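Local coordinates for protein CCMAN5 (Cellulosimicrobium cellulans, PDB 2XSG) that probably hydrolyses alpha-mannosidic bonds as a calcium-binding family 92 glycoside hydrolase, and enables mannose-6-phosphate modification of lysosomal enzymes produced in yeast, at residues 288-293 / 313-318; 594-599 / 676-681; 610-615 / 714-719. All coordinates share one frame; numbering follows the deposited sequence.

Contact 1: 288-293 / 313-318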
loop_
_atom_site.group_PDB
_atom_site.type_symbol
_atom_site.label_atom_id
_atom_site.label_comp_id
_atom_site.label_asym_id
_atom_site.label_seq_id
_atom_site.Cartn_x
_atom_site.Cartn_y
_atom_site.Cartn_z
ATOM N N ALA A 288 -15.918 -11.693 -5.102
ATOM C CA ALA A 288 -16.895 -10.645 -4.830
ATOM C C ALA A 288 -16.225 -9.270 -4.798
ATOM O O ALA A 288 -16.750 -8.306 -5.364
ATOM C CB ALA A 288 -17.641 -10.908 -3.504
ATOM N N THR A 289 -15.072 -9.187 -4.142
ATOM C CA THR A 289 -14.297 -7.946 -4.063
ATOM C C THR A 289 -13.790 -7.499 -5.447
ATOM O O THR A 289 -14.003 -6.354 -5.865
ATOM C CB THR A 289 -13.097 -8.118 -3.089
ATOM O OG1 THR A 289 -13.593 -8.416 -1.774
ATOM C CG2 THR A 289 -12.218 -6.857 -3.057
ATOM N N LEU A 290 -13.123 -8.409 -6.150
ATOM C CA LEU A 290 -12.658 -8.122 -7.504
ATOM C C LEU A 290 -13.811 -7.854 -8.480
ATOM O O LEU A 290 -13.692 -7.017 -9.378
ATOM C CB LEU A 290 -11.756 -9.250 -8.022
ATOM C CG LEU A 290 -10.524 -9.629 -7.178
ATOM C CD1 LEU A 290 -9.999 -10.977 -7.623
ATOM C CD2 LEU A 290 -9.421 -8.596 -7.240
ATOM N N GLY A 291 -14.920 -8.559 -8.290
ATOM C CA GLY A 291 -16.112 -8.405 -9.136
ATOM C C GLY A 291 -16.802 -7.049 -9.082
ATOM O O GLY A 291 -17.744 -6.796 -9.856
ATOM N N ARG A 292 -16.339 -6.182 -8.173
ATOM C CA ARG A 292 -16.801 -4.801 -8.110
ATOM C C ARG A 292 -16.430 -4.031 -9.371
ATOM O O ARG A 292 -17.118 -3.064 -9.725
ATOM C CB ARG A 292 -16.233 -4.087 -6.889
ATOM C CG ARG A 292 -16.730 -4.637 -5.557
ATOM C CD ARG A 292 -16.108 -3.850 -4.400
ATOM N NE ARG A 292 -16.588 -4.331 -3.103
ATOM C CZ ARG A 292 -17.731 -3.954 -2.531
ATOM N NH1 ARG A 292 -18.536 -3.073 -3.136
ATOM N NH2 ARG A 292 -18.069 -4.460 -1.347
ATOM N N VAL A 293 -15.340 -4.455 -10.025
ATOM C CA VAL A 293 -14.942 -3.941 -11.340
ATOM C C VAL A 293 -14.970 -5.032 -12.412
ATOM O O VAL A 293 -14.239 -6.037 -12.329
ATOM C CB VAL A 293 -13.552 -3.294 -11.323
ATOM C CG1 VAL A 293 -13.322 -2.529 -12.635
ATOM C CG2 VAL A 293 -13.424 -2.359 -10.140
ATOM N N THR A 313 -4.600 -8.097 -10.848
ATOM C CA THR A 313 -3.507 -8.277 -9.907
ATOM C C THR A 313 -3.366 -7.015 -9.040
ATOM O O THR A 313 -3.229 -7.103 -7.815
ATOM C CB THR A 313 -2.179 -8.588 -10.637
ATOM O OG1 THR A 313 -2.303 -9.820 -11.374
ATOM C CG2 THR A 313 -1.011 -8.681 -9.638
ATOM N N HIS A 314 -3.414 -5.846 -9.674
ATOM C CA HIS A 314 -3.278 -4.596 -8.930
ATOM C C HIS A 314 -4.560 -4.210 -8.185
ATOM O O HIS A 314 -4.497 -3.578 -7.111
ATOM C CB HIS A 314 -2.743 -3.458 -9.809
ATOM C CG HIS A 314 -1.339 -3.692 -10.275
ATOM N ND1 HIS A 314 -0.300 -3.928 -9.403
ATOM C CD2 HIS A 314 -0.807 -3.755 -11.518
ATOM C CE1 HIS A 314 0.813 -4.118 -10.084
ATOM N NE2 HIS A 314 0.536 -4.005 -11.370
ATOM N N LEU A 315 -5.719 -4.599 -8.715
ATOM C CA LEU A 315 -6.939 -4.454 -7.922
ATOM C C LEU A 315 -6.816 -5.295 -6.631
ATOM O O LEU A 315 -7.154 -4.824 -5.519
ATOM C CB LEU A 315 -8.188 -4.839 -8.721
ATOM C CG LEU A 315 -9.569 -4.483 -8.156
ATOM C CD1 LEU A 315 -9.774 -2.960 -8.024
ATOM C CD2 LEU A 315 -10.693 -5.091 -8.992
ATOM N N TYR A 316 -6.316 -6.524 -6.770
ATOM C CA TYR A 316 -6.058 -7.381 -5.605
ATOM C C TYR A 316 -5.157 -6.657 -4.577
ATOM O O TYR A 316 -5.457 -6.622 -3.401
ATOM C CB TYR A 316 -5.479 -8.725 -6.061
ATOM C CG TYR A 316 -4.808 -9.561 -4.990
ATOM C CD1 TYR A 316 -5.549 -10.419 -4.166
ATOM C CD2 TYR A 316 -3.430 -9.511 -4.812
ATOM C CE1 TYR A 316 -4.919 -11.196 -3.173
ATOM C CE2 TYR A 316 -2.800 -10.274 -3.830
ATOM C CZ TYR A 316 -3.545 -11.116 -3.018
ATOM O OH TYR A 316 -2.912 -11.877 -2.050
ATOM N N ARG A 317 -4.078 -6.051 -5.057
ATOM C CA ARG A 317 -3.127 -5.337 -4.203
ATOM C C ARG A 317 -3.737 -4.092 -3.540
ATOM O O ARG A 317 -3.297 -3.686 -2.463
ATOM C CB ARG A 317 -1.905 -4.919 -5.019
ATOM C CG ARG A 317 -1.058 -6.050 -5.589
ATOM C CD ARG A 317 -0.470 -6.895 -4.483
ATOM N NE ARG A 317 0.537 -7.816 -4.988
ATOM C CZ ARG A 317 0.966 -8.903 -4.347
ATOM N NH1 ARG A 317 0.473 -9.228 -3.156
ATOM N NH2 ARG A 317 1.887 -9.670 -4.907
ATOM N N MET A 318 -4.731 -3.486 -4.189
ATOM C CA MET A 318 -5.424 -2.315 -3.638
ATOM C C MET A 318 -6.223 -2.601 -2.355
ATOM O O MET A 318 -6.411 -1.702 -1.533
ATOM C CB MET A 318 -6.323 -1.659 -4.696
ATOM C CG MET A 318 -7.164 -0.491 -4.156
ATOM S SD MET A 318 -8.281 0.176 -5.424
ATOM C CE MET A 318 -7.341 -0.253 -6.827
#
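L290 and L315 mark the closest passage of the two backbones, with 6.8 Å between their CA atoms. Here 288-293 carries the chain from helix 275-290 through a type I beta turn, L290 to V293, while 313-318 lies on helix 306-318. The turn is closed by V293 N bonding back to L290 O at 3.1 Å, and that carbonyl oxygen is also what the neighbouring helix meets first: L315 CD2 lies 3.6 Å from L290 O. L315 can do this because its CG stands opposite the backbone N (chi1 -168°), which carries the isobutyl group out of its helix toward the turn. In the catalytic region this turn links helix 275-290 to strand 293-296, an outermost strand of a mixed six-stranded sheet, and both its end residues, L290 and V293, join the packing. L290 reaches its CD2 to within 4.1 Å of L315 CD2, and the same methyl also lies 3.8 Å from the backbone Y316 N of the following residue and near Y316 CB, so a single branch serves two neighbours. From the strand side, V293 CG2 comes against L315 CD2 at 4.0 Å, the two side chains crossing obliquely. Around them, V293 O is bonded by Y312 OH, the ring of Y316 meets that of W286, and L315 also touches V671 of helix 665-675.

Contact 2: 594-599 / 676-681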
loop_
_atom_site.group_PDB
_atom_site.type_symbol
_atom_site.label_atom_id
_atom_site.label_comp_id
_atom_site.label_asym_id
_atom_site.label_seq_id
_atom_site.Cartn_x
_atom_site.Cartn_y
_atom_site.Cartn_z
ATOM N N ALA A 594 1.783 14.109 -11.594
ATOM C CA ALA A 594 2.366 14.964 -12.655
ATOM C C ALA A 594 1.902 14.659 -14.080
ATOM O O ALA A 594 1.708 15.583 -14.858
ATOM C CB ALA A 594 3.874 14.995 -12.581
ATOM N N PRO A 595 1.728 13.365 -14.438
ATOM C CA PRO A 595 1.235 13.083 -15.791
ATOM C C PRO A 595 -0.134 13.643 -16.111
ATOM O O PRO A 595 -0.432 13.880 -17.273
ATOM C CB PRO A 595 1.198 11.554 -15.850
ATOM C CG PRO A 595 2.198 11.121 -14.814
ATOM C CD PRO A 595 2.184 12.141 -13.751
ATOM N N TYR A 596 -0.951 13.867 -15.085
ATOM C CA TYR A 596 -2.296 14.389 -15.272
ATOM C C TYR A 596 -2.374 15.918 -15.231
ATOM O O TYR A 596 -3.469 16.477 -15.312
ATOM C CB TYR A 596 -3.255 13.774 -14.240
ATOM C CG TYR A 596 -3.342 12.262 -14.324
ATOM C CD1 TYR A 596 -2.443 11.454 -13.630
ATOM C CD2 TYR A 596 -4.324 11.643 -15.103
ATOM C CE1 TYR A 596 -2.512 10.061 -13.712
ATOM C CE2 TYR A 596 -4.397 10.255 -15.194
ATOM C CZ TYR A 596 -3.495 9.475 -14.493
ATOM O OH TYR A 596 -3.570 8.102 -14.574
ATOM N N LEU A 597 -1.236 16.600 -15.115
ATOM C CA LEU A 597 -1.274 18.069 -15.042
ATOM C C LEU A 597 -1.362 18.785 -16.389
ATOM O O LEU A 597 -1.619 19.991 -16.446
ATOM C CB LEU A 597 -0.123 18.614 -14.193
ATOM C CG LEU A 597 -0.055 18.000 -12.787
ATOM C CD1 LEU A 597 1.064 18.632 -11.970
ATOM C CD2 LEU A 597 -1.391 18.120 -12.062
ATOM N N PHE A 598 -1.151 18.044 -17.473
ATOM C CA PHE A 598 -1.329 18.600 -18.807
ATOM C C PHE A 598 -2.768 19.052 -19.063
ATOM O O PHE A 598 -2.989 19.962 -19.870
ATOM C CB PHE A 598 -0.853 17.618 -19.882
ATOM C CG PHE A 598 0.632 17.432 -19.919
ATOM C CD1 PHE A 598 1.209 16.243 -19.455
ATOM C CD2 PHE A 598 1.463 18.433 -20.424
ATOM C CE1 PHE A 598 2.593 16.038 -19.519
ATOM C CE2 PHE A 598 2.847 18.244 -20.489
ATOM C CZ PHE A 598 3.414 17.040 -20.025
ATOM N N ASN A 599 -3.729 18.430 -18.363
ATOM C CA ASN A 599 -5.129 18.858 -18.374
ATOM C C ASN A 599 -5.269 20.306 -17.895
ATOM O O ASN A 599 -6.171 21.024 -18.309
ATOM C CB ASN A 599 -5.976 17.974 -17.446
ATOM C CG ASN A 599 -6.241 16.587 -18.004
ATOM O OD1 ASN A 599 -5.848 16.254 -19.122
ATOM N ND2 ASN A 599 -6.914 15.758 -17.206
ATOM N N GLY A 676 -9.278 5.448 -15.679
ATOM C CA GLY A 676 -9.074 6.703 -16.359
ATOM C C GLY A 676 -9.425 7.924 -15.536
ATOM O O GLY A 676 -9.567 9.019 -16.100
ATOM N N LEU A 677 -9.581 7.732 -14.219
ATOM C CA LEU A 677 -9.907 8.807 -13.293
ATOM C C LEU A 677 -8.890 8.866 -12.169
ATOM O O LEU A 677 -8.772 7.927 -11.369
ATOM C CB LEU A 677 -11.311 8.625 -12.701
ATOM C CG LEU A 677 -12.477 8.658 -13.684
ATOM C CD1 LEU A 677 -13.703 8.216 -12.924
ATOM C CD2 LEU A 677 -12.670 10.035 -14.324
ATOM N N PHE A 678 -8.176 9.986 -12.100
ATOM C CA PHE A 678 -7.063 10.128 -11.163
ATOM C C PHE A 678 -7.273 11.278 -10.176
ATOM O O PHE A 678 -7.743 12.353 -10.566
ATOM C CB PHE A 678 -5.777 10.368 -11.941
ATOM C CG PHE A 678 -4.558 10.405 -11.076
ATOM C CD1 PHE A 678 -3.869 9.232 -10.786
ATOM C CD2 PHE A 678 -4.099 11.599 -10.549
ATOM C CE1 PHE A 678 -2.742 9.252 -9.971
ATOM C CE2 PHE A 678 -2.978 11.621 -9.733
ATOM C CZ PHE A 678 -2.293 10.446 -9.451
ATOM N N PRO A 679 -6.906 11.070 -8.889
ATOM C CA PRO A 679 -7.099 12.159 -7.942
ATOM C C PRO A 679 -5.872 13.077 -7.860
ATOM O O PRO A 679 -5.000 12.890 -7.002
ATOM C CB PRO A 679 -7.327 11.417 -6.618
ATOM C CG PRO A 679 -6.443 10.197 -6.755
ATOM C CD PRO A 679 -6.442 9.834 -8.222
ATOM N N VAL A 680 -5.799 14.071 -8.729
ATOM C CA VAL A 680 -4.749 15.087 -8.567
ATOM C C VAL A 680 -4.877 15.748 -7.182
ATOM O O VAL A 680 -3.942 15.747 -6.394
ATOM C CB VAL A 680 -4.745 16.129 -9.732
ATOM C CG1 VAL A 680 -3.843 17.327 -9.412
ATOM C CG2 VAL A 680 -4.291 15.447 -11.028
ATOM N N THR A 681 -6.063 16.234 -6.868
ATOM C CA THR A 681 -6.307 16.832 -5.565
ATOM C C THR A 681 -6.997 15.836 -4.645
ATOM O O THR A 681 -8.221 15.714 -4.668
ATOM C CB THR A 681 -7.145 18.122 -5.702
ATOM O OG1 THR A 681 -6.560 18.941 -6.717
ATOM C CG2 THR A 681 -7.167 18.891 -4.399
#
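Y596 and V680 have the nearest CA atoms, 7.2 Å apart, where a 3-10 turn at 594-596 faces the chain leaving strand 677-678. G676 is the C-prime residue of a Schellman motif that ends helix 665-675, and the strand it releases is an edge of a small antiparallel sheet, followed by an inverse gamma turn centred on P679. Between the segments lies an offset stack: the rings of Y596 and F678 have centroids 4.2 Å apart and planes only 8° from parallel. The displacement is such that F678 CB, rather than its ring, sits above the centre of the tyrosine ring as a CH-pi contact, 3.5 Å from the centroid. F678 CG is anti to the backbone N (chi1 -175°), laying the phenylalanine ring over the CD1 and CE1 side of Y596, with Y596 CE1 just 3.3 Å from F678 CD1. P679 CD lies over the opposite face of the F678 ring, toward its rim. R358 of helix 353-366 touches F678 and bonds to P679 O and V680 O. V680 turns both methyls to 594-599: CG2 meets Y596 CB at 3.8 Å, and CG1 meets L597 CD2 at 3.7 Å.

Contact 3: 610-615 / 714-719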
loop_
_atom_site.group_PDB
_atom_site.type_symbol
_atom_site.label_atom_id
_atom_site.label_comp_id
_atom_site.label_asym_id
_atom_site.label_seq_id
_atom_site.Cartn_x
_atom_site.Cartn_y
_atom_site.Cartn_z
ATOM N N TRP A 610 0.682 10.234 -21.793
ATOM C CA TRP A 610 1.548 9.854 -20.680
ATOM C C TRP A 610 0.932 8.840 -19.743
ATOM O O TRP A 610 1.639 7.947 -19.257
ATOM C CB TRP A 610 2.038 11.094 -19.916
ATOM C CG TRP A 610 3.134 11.760 -20.688
ATOM C CD1 TRP A 610 3.083 12.975 -21.330
ATOM C CD2 TRP A 610 4.429 11.209 -20.964
ATOM N NE1 TRP A 610 4.286 13.216 -21.960
ATOM C CE2 TRP A 610 5.127 12.152 -21.746
ATOM C CE3 TRP A 610 5.082 10.018 -20.591
ATOM C CZ2 TRP A 610 6.436 11.941 -22.175
ATOM C CZ3 TRP A 610 6.383 9.805 -21.023
ATOM C CH2 TRP A 610 7.047 10.763 -21.804
ATOM N N ALA A 611 -0.375 8.968 -19.501
ATOM C CA ALA A 611 -1.109 7.974 -18.708
ATOM C C ALA A 611 -1.041 6.592 -19.361
ATOM O O ALA A 611 -0.660 5.613 -18.712
ATOM C CB ALA A 611 -2.552 8.397 -18.486
ATOM N N ARG A 612 -1.373 6.512 -20.646
ATOM C CA ARG A 612 -1.288 5.233 -21.338
ATOM C C ARG A 612 0.154 4.700 -21.377
ATOM O O ARG A 612 0.372 3.496 -21.197
ATOM C CB ARG A 612 -1.905 5.314 -22.744
ATOM C CG ARG A 612 -1.976 3.976 -23.477
ATOM C CD ARG A 612 -2.985 3.011 -22.877
ATOM N NE ARG A 612 -2.828 1.641 -23.385
ATOM C CZ ARG A 612 -3.792 0.925 -23.968
ATOM N NH1 ARG A 612 -5.016 1.421 -24.115
ATOM N NH2 ARG A 612 -3.543 -0.322 -24.373
ATOM N N ALA A 613 1.128 5.593 -21.572
ATOM C CA ALA A 613 2.542 5.199 -21.738
ATOM C C ALA A 613 3.203 4.673 -20.455
ATOM O O ALA A 613 3.803 3.580 -20.436
ATOM C CB ALA A 613 3.360 6.372 -22.322
ATOM N N ILE A 614 3.098 5.458 -19.385
ATOM C CA ILE A 614 3.700 5.088 -18.099
ATOM C C ILE A 614 3.154 3.748 -17.623
ATOM O O ILE A 614 3.900 2.907 -17.126
ATOM C CB ILE A 614 3.481 6.191 -17.017
ATOM C CG1 ILE A 614 4.243 7.471 -17.393
ATOM C CG2 ILE A 614 3.993 5.726 -15.603
ATOM C CD1 ILE A 614 3.755 8.737 -16.664
ATOM N N TYR A 615 1.856 3.543 -17.778
ATOM C CA TYR A 615 1.219 2.372 -17.153
ATOM C C TYR A 615 1.141 1.134 -18.049
ATOM O O TYR A 615 0.993 0.028 -17.542
ATOM C CB TYR A 615 -0.164 2.722 -16.607
ATOM C CG TYR A 615 -0.097 3.674 -15.450
ATOM C CD1 TYR A 615 0.120 3.202 -14.160
ATOM C CD2 TYR A 615 -0.232 5.051 -15.649
ATOM C CE1 TYR A 615 0.201 4.062 -13.084
ATOM C CE2 TYR A 615 -0.157 5.933 -14.579
ATOM C CZ TYR A 615 0.057 5.429 -13.287
ATOM O OH TYR A 615 0.129 6.292 -12.217
ATOM N N VAL A 714 -10.880 2.031 -28.343
ATOM C CA VAL A 714 -9.568 2.037 -27.664
ATOM C C VAL A 714 -8.686 0.883 -28.153
ATOM O O VAL A 714 -9.169 -0.222 -28.373
ATOM C CB VAL A 714 -9.694 1.969 -26.114
ATOM C CG1 VAL A 714 -10.164 0.584 -25.652
ATOM C CG2 VAL A 714 -8.370 2.353 -25.432
ATOM N N SER A 715 -7.397 1.146 -28.316
ATOM C CA SER A 715 -6.435 0.100 -28.650
ATOM C C SER A 715 -5.100 0.511 -28.082
ATOM O O SER A 715 -5.009 1.566 -27.432
ATOM C CB SER A 715 -6.322 -0.056 -30.172
ATOM O OG SER A 715 -5.556 0.997 -30.693
ATOM N N GLU A 716 -4.066 -0.291 -28.338
ATOM C CA GLU A 716 -2.705 0.064 -27.945
ATOM C C GLU A 716 -2.247 1.347 -28.620
ATOM O O GLU A 716 -1.379 2.043 -28.116
ATOM C CB GLU A 716 -1.721 -1.086 -28.214
ATOM C CG GLU A 716 -1.807 -2.203 -27.181
ATOM C CD GLU A 716 -0.785 -3.322 -27.418
ATOM O OE1 GLU A 716 -0.492 -3.646 -28.584
ATOM O OE2 GLU A 716 -0.293 -3.887 -26.426
ATOM N N ASP A 717 -2.855 1.672 -29.753
ATOM C CA ASP A 717 -2.470 2.842 -30.521
ATOM C C ASP A 717 -3.504 3.942 -30.362
ATOM O O ASP A 717 -3.179 5.123 -30.471
ATOM C CB ASP A 717 -2.324 2.488 -32.008
ATOM C CG ASP A 717 -1.147 1.560 -32.288
ATOM O OD1 ASP A 717 -0.016 1.853 -31.851
ATOM O OD2 ASP A 717 -1.358 0.539 -32.978
ATOM N N ALA A 718 -4.749 3.559 -30.122
ATOM C CA ALA A 718 -5.832 4.530 -30.006
ATOM C C ALA A 718 -6.094 4.871 -28.540
ATOM O O ALA A 718 -7.062 4.407 -27.938
ATOM C CB ALA A 718 -7.109 4.027 -30.704
ATOM N N PHE A 719 -5.229 5.712 -27.983
ATOM C CA PHE A 719 -5.295 6.055 -26.564
ATOM C C PHE A 719 -5.616 7.538 -26.315
ATOM O O PHE A 719 -5.518 8.014 -25.187
ATOM C CB PHE A 719 -3.989 5.638 -25.862
ATOM C CG PHE A 719 -2.748 6.148 -26.537
ATOM C CD1 PHE A 719 -2.357 7.476 -26.392
ATOM C CD2 PHE A 719 -1.970 5.299 -27.331
ATOM C CE1 PHE A 719 -1.211 7.955 -27.028
ATOM C CE2 PHE A 719 -0.826 5.765 -27.958
ATOM C CZ PHE A 719 -0.445 7.098 -27.813
#
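An ST turn begun by S715, in the loop joining strands 706-712 and 720-726, receives the side chain of R612 from helix 604-616. R612 leaves its helix with CG anti to the backbone N and then bends at chi2 (70°). Its aliphatic part crosses F719 at a slant, with R612 CG 3.5 Å from F719 CB, before the guanidinium enters the loop. There the flat group is approached from two directions: V714 CG2 meets R612 NH1 at the edge, in plane, at 3.7 Å, whereas S715 O and E716 CA lie over one face. S715 O is 3.3 Å from R612 NH1, but the angle is too poor for a hydrogen bond; NH1 finds its partner in T301 OG1. The E716 carboxylate stays apart, its OE2 5.2 Å from R612 NH2, so any attraction is probably modest. Replacing R612 by an alanine would probably leave T301 OG1 without this donor and open a gap between the helix and the loop beside F719. K617 NZ also holds the loop, bonding E716 O. The turn itself is gripped twice at one oxygen, S715 OG accepting from A718 N at 2.7 Å and from D717 N at 2.9 Å.

How the contacts relate
In these three contacts the chemistry changes with depth. Contacts 1 and 2 are buried and rely on carbon against carbon, branched aliphatic groups in the first and stacked rings in the second; contact 3, partly buried and farther from the chain's centre, instead sets a charged side chain against loop backbone. Contacts 1 and 3 meet the same mixed sheet, one at strand 293-296, the other at the loop after strand 706-712. Helix 665-675 borders all three: L315 touches it, G676 ends it and Y615 packs on it. Contacts 2 and 3 share helix 604-616, which carries R612 and receives P595 and F598, P595 CG lying 3.4 Å from I614 CD1; contact 1 touches neither.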